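Local coordinates for protein probable hydrogenase maturation factor HypB (Methanocaldococcus jannaschii, PDB 2HF9) that binds GTP and zinc as a homodimer and probably hydrolyses GTP slowly in nickel insertion into [NiFe] hydrogenases, at residues A21-A26 with D135-T140; N34-V39 with L114-I119. All coordinates share one frame; numbering follows the deposited sequence.

Interaction 1 (A21-A26 with D135-T140); sequences ANKRLA and DFDLGT
Asn22 reaches from helix 18-35 into the bend of 135-140, where its amide meets the backbone of Asp137 and the ring of Phe136. Its CG stands anti to the backbone N (chi1 -176°), and the CB bond already points at the loop. CG lies 3.7 Å from Phe136 CD2, at the edge of the ring and near its plane. Beyond it the amide divides: OD1 lies in the plane of that ring and accepts from the backbone N of Ala104, while ND2 gives a hydrogen bond of 2.8 Å to Asp137 O. That carbonyl is met on a lone pair, although it is tilted from the Asn22 amide plane and the N-H is bent to 144°. The loop belongs to the nucleotide-binding domain of a SIMIBI-class G3E GTPase and leads from strand 121-125 to strand 142-148 of its parallel sheet; Phe136 stacks on His101, a zinc-binding residue of the protein, although the zinc ion here lies at His105 and His109. One turn on, Ala26 CB sits 3.5 Å from Asp137 CG, against the carboxylate. Asp137 OD1 accepts from Gly139 N at 2.8 Å, from above the carboxylate plane, closing an Asx turn that holds the group's rotation. OD2 forms a salt bridge with Arg30, and the bent chain of Lys23 adds a weaker one, NZ standing 3.4 Å from Asp137 OD2. Gly139 has positive phi (93°), and its CA packs 3.1 Å from Ala26 O.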
# COMPACT_ATOMS: atom_id res chain seq x y z
N ALA A 21 -14.59 -5.30 20.78
CA ALA A 21 -15.52 -4.19 20.68
C ALA A 21 -15.91 -3.91 19.23
O ALA A 21 -17.07 -3.61 18.94
CB ALA A 21 -14.93 -2.94 21.32
N ASN A 22 -14.94 -4.02 18.32
CA ASN A 22 -15.19 -3.86 16.89
C ASN A 22 -16.17 -4.91 16.35
O ASN A 22 -17.09 -4.57 15.60
CB ASN A 22 -13.89 -3.91 16.09
CG ASN A 22 -14.10 -3.64 14.61
OD1 ASN A 22 -14.33 -2.50 14.20
ND2 ASN A 22 -14.04 -4.70 13.80
N LYS A 23 -15.97 -6.17 16.75
CA LYS A 23 -16.82 -7.28 16.32
C LYS A 23 -18.28 -7.08 16.74
O LYS A 23 -19.19 -7.34 15.95
CB LYS A 23 -16.26 -8.63 16.83
CG LYS A 23 -17.13 -9.87 16.55
CD LYS A 23 -17.50 -10.08 15.07
CE LYS A 23 -16.37 -10.69 14.25
NZ LYS A 23 -15.41 -9.67 13.73
N ARG A 24 -18.49 -6.62 17.97
CA ARG A 24 -19.83 -6.27 18.46
C ARG A 24 -20.50 -5.24 17.55
O ARG A 24 -21.67 -5.38 17.19
CB ARG A 24 -19.78 -5.73 19.89
CG ARG A 24 -19.35 -6.74 20.96
CD ARG A 24 -19.73 -6.26 22.37
NE ARG A 24 -19.35 -4.87 22.64
CZ ARG A 24 -18.25 -4.50 23.30
NH1 ARG A 24 -17.40 -5.40 23.78
NH2 ARG A 24 -18.00 -3.21 23.49
N LEU A 25 -19.74 -4.21 17.18
CA LEU A 25 -20.26 -3.13 16.35
C LEU A 25 -20.49 -3.58 14.91
O LEU A 25 -21.44 -3.14 14.26
CB LEU A 25 -19.34 -1.90 16.41
CG LEU A 25 -19.22 -1.20 17.76
CD1 LEU A 25 -18.40 0.07 17.63
CD2 LEU A 25 -20.59 -0.88 18.36
N ALA A 26 -19.61 -4.46 14.43
CA ALA A 26 -19.75 -5.06 13.11
C ALA A 26 -21.03 -5.88 12.98
O ALA A 26 -21.74 -5.79 11.98
CB ALA A 26 -18.53 -5.92 12.79
N ASP A 135 -7.76 -7.32 10.21
CA ASP A 135 -8.32 -7.60 11.54
C ASP A 135 -9.60 -6.83 11.86
O ASP A 135 -10.21 -7.07 12.90
CB ASP A 135 -7.28 -7.33 12.63
CG ASP A 135 -6.09 -8.28 12.56
OD1 ASP A 135 -6.25 -9.43 12.09
OD2 ASP A 135 -4.99 -7.87 12.99
N PHE A 136 -10.02 -5.92 10.98
CA PHE A 136 -11.16 -5.06 11.28
C PHE A 136 -12.38 -5.27 10.38
O PHE A 136 -12.50 -4.67 9.31
CB PHE A 136 -10.74 -3.59 11.32
CG PHE A 136 -9.95 -3.22 12.54
CD1 PHE A 136 -8.56 -3.33 12.55
CD2 PHE A 136 -10.59 -2.79 13.70
CE1 PHE A 136 -7.82 -3.00 13.69
CE2 PHE A 136 -9.86 -2.46 14.84
CZ PHE A 136 -8.48 -2.56 14.84
N ASP A 137 -13.27 -6.15 10.85
CA ASP A 137 -14.58 -6.38 10.25
C ASP A 137 -15.39 -5.08 10.34
O ASP A 137 -15.51 -4.48 11.41
CB ASP A 137 -15.27 -7.51 11.03
CG ASP A 137 -16.66 -7.87 10.49
OD1 ASP A 137 -17.14 -7.24 9.53
OD2 ASP A 137 -17.27 -8.80 11.06
N LEU A 138 -15.92 -4.64 9.20
CA LEU A 138 -16.68 -3.39 9.13
C LEU A 138 -18.18 -3.58 9.36
O LEU A 138 -18.92 -2.61 9.52
CB LEU A 138 -16.45 -2.69 7.78
CG LEU A 138 -15.02 -2.32 7.36
CD1 LEU A 138 -15.04 -1.45 6.11
CD2 LEU A 138 -14.27 -1.62 8.47
N GLY A 139 -18.61 -4.84 9.38
CA GLY A 139 -20.03 -5.17 9.43
C GLY A 139 -20.61 -5.37 8.05
O GLY A 139 -21.80 -5.15 7.83
N THR A 140 -19.76 -5.78 7.11
CA THR A 140 -20.16 -6.03 5.73
C THR A 140 -20.52 -7.51 5.55
O THR A 140 -20.17 -8.35 6.38
CB THR A 140 -19.04 -5.63 4.73
OG1 THR A 140 -17.83 -6.34 5.05
CG2 THR A 140 -18.78 -4.14 4.79

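Interaction 2 (N34-V39 with L114-I119); sequences NKHGVV and LNLDEI
His36 packs its CB and CG against the CB of Leu116, the two CB atoms 3.5 Å apart and the side chains crossing at about a right angle. It is the first residue to leave helical geometry after helix 18-35, which ends in a Schellman motif: Gly37, with positive phi, is the C-prime residue, Val38 N bonds back to Leu33 O, and Gly37 N makes a weak bond to Asn34 O. The reversal sends the chain into strand 39-45 of the parallel sheet of this P-loop GTPase, while 114-119 leads from helix 104-111 into the neighbouring strand 121-125. CG of His36 is anti to its carbonyl carbon (chi1 -63°), which puts CG beside Leu116 CB. Farther out, ND1 gives a nearly straight hydrogen bond to Asp117 OD1, 2.8 Å long with an N-H...O angle of 172°. The oxygen lies in the imidazole plane, but the ring approaches from above the carboxylate plane, and the two planes stand 59° apart. The negative carboxylate would be expected to polarise the imidazole and could favour its protonated form. On the side of the ring away from ND1, CD2 meets Leu116 CD1 at 3.8 Å, and Leu116 also packs on Leu32 of the helix. Nearer the sheet, Val38 packs against Ile119. Its CG1 touches Ile119 CG2 at 4.1 Å, the two side chains crossing obliquely, while Ile119 also rests on Ala69 of strand 68-74. The other methyl of Val38, CG2, turns to backbone oxygens, lying 3.6 Å from Leu116 O and 3.5 Å from Ile119 O.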
# COMPACT_ATOMS: atom_id res chain seq x y z
N ASN A 34 -29.21 -5.72 7.24
CA ASN A 34 -30.17 -6.79 6.95
C ASN A 34 -31.62 -6.37 7.16
O ASN A 34 -32.52 -6.76 6.41
CB ASN A 34 -29.87 -8.04 7.78
CG ASN A 34 -28.62 -8.77 7.32
OD1 ASN A 34 -28.23 -8.70 6.15
ND2 ASN A 34 -27.98 -9.49 8.24
N LYS A 35 -31.83 -5.55 8.20
CA LYS A 35 -33.12 -4.99 8.55
C LYS A 35 -33.68 -4.14 7.41
O LYS A 35 -34.89 -4.14 7.16
CB LYS A 35 -32.95 -4.12 9.80
CG LYS A 35 -33.97 -4.33 10.90
CD LYS A 35 -33.30 -4.23 12.29
CE LYS A 35 -32.41 -2.99 12.42
NZ LYS A 35 -31.25 -3.19 13.37
N HIS A 36 -32.78 -3.45 6.71
CA HIS A 36 -33.16 -2.58 5.60
C HIS A 36 -32.87 -3.17 4.22
O HIS A 36 -32.98 -2.47 3.21
CB HIS A 36 -32.49 -1.21 5.76
CG HIS A 36 -32.93 -0.47 6.98
ND1 HIS A 36 -34.13 0.21 7.05
CD2 HIS A 36 -32.33 -0.30 8.18
CE1 HIS A 36 -34.25 0.76 8.24
NE2 HIS A 36 -33.18 0.46 8.95
N GLY A 37 -32.49 -4.45 4.19
CA GLY A 37 -32.28 -5.17 2.94
C GLY A 37 -31.12 -4.63 2.13
O GLY A 37 -31.19 -4.53 0.90
N VAL A 38 -30.04 -4.28 2.82
CA VAL A 38 -28.84 -3.75 2.18
C VAL A 38 -27.76 -4.82 2.21
O VAL A 38 -27.52 -5.43 3.24
CB VAL A 38 -28.33 -2.46 2.87
CG1 VAL A 38 -27.09 -1.89 2.16
CG2 VAL A 38 -29.42 -1.41 2.94
N VAL A 39 -27.12 -5.05 1.06
CA VAL A 39 -25.97 -5.94 1.00
C VAL A 39 -24.71 -5.09 0.87
O VAL A 39 -24.59 -4.29 -0.06
CB VAL A 39 -26.09 -6.99 -0.14
CG1 VAL A 39 -24.96 -8.00 -0.05
CG2 VAL A 39 -27.44 -7.71 -0.07
N LEU A 114 -27.09 7.73 5.69
CA LEU A 114 -27.71 7.09 4.54
C LEU A 114 -29.17 6.74 4.81
O LEU A 114 -29.53 6.35 5.92
CB LEU A 114 -26.94 5.82 4.16
CG LEU A 114 -25.48 5.96 3.69
CD1 LEU A 114 -24.80 4.59 3.60
CD2 LEU A 114 -25.39 6.69 2.36
N ASN A 115 -30.01 6.87 3.79
CA ASN A 115 -31.38 6.36 3.86
C ASN A 115 -31.39 4.91 3.39
O ASN A 115 -31.47 4.64 2.19
CB ASN A 115 -32.34 7.23 3.03
CG ASN A 115 -33.80 6.79 3.16
OD1 ASN A 115 -34.13 5.87 3.93
ND2 ASN A 115 -34.68 7.45 2.42
N LEU A 116 -31.30 3.99 4.35
CA LEU A 116 -31.14 2.57 4.05
C LEU A 116 -32.37 1.91 3.43
O LEU A 116 -32.28 0.80 2.89
CB LEU A 116 -30.68 1.80 5.30
CG LEU A 116 -29.39 2.28 5.98
CD1 LEU A 116 -29.23 1.65 7.35
CD2 LEU A 116 -28.16 2.00 5.11
N ASP A 117 -33.52 2.58 3.51
CA ASP A 117 -34.74 2.11 2.83
C ASP A 117 -34.79 2.54 1.37
O ASP A 117 -35.73 2.20 0.64
CB ASP A 117 -35.99 2.56 3.58
CG ASP A 117 -36.17 1.83 4.90
OD1 ASP A 117 -35.92 0.60 4.94
OD2 ASP A 117 -36.56 2.48 5.88
N GLU A 118 -33.78 3.31 0.95
CA GLU A 118 -33.64 3.69 -0.45
C GLU A 118 -32.29 3.23 -1.02
O GLU A 118 -31.80 3.77 -2.01
CB GLU A 118 -33.83 5.20 -0.63
CG GLU A 118 -35.31 5.63 -0.62
CD GLU A 118 -36.15 4.93 -1.68
OE1 GLU A 118 -35.79 5.00 -2.89
OE2 GLU A 118 -37.16 4.30 -1.31
N ILE A 119 -31.70 2.22 -0.38
CA ILE A 119 -30.42 1.65 -0.80
C ILE A 119 -30.54 0.12 -0.83
O ILE A 119 -31.13 -0.48 0.06
CB ILE A 119 -29.25 2.09 0.15
CG1 ILE A 119 -29.05 3.61 0.15
CG2 ILE A 119 -27.93 1.37 -0.19
CD1 ILE A 119 -28.76 4.24 -1.23

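Overall arrangement
Near the N terminus, helix 18-35 supplies the first segment of both contacts: 21-26 lies in its earlier half, and 34-39 runs from its last turn into strand 39-45. From there the chain passes through strands 39-45, 68-74 and 90-95 and helix 104-111 before 114-119 closes the shorter loop, interaction 2. It then adds strand 121-125, after which the loop segment 135-140 closes the longer loop, interaction 1, just ahead of strand 142-148. The shorter loop thus lies wholly within the longer, and the two do not cross. With centres 18 Å apart, they tie one helix at two levels to the connections before and after strand 121-125.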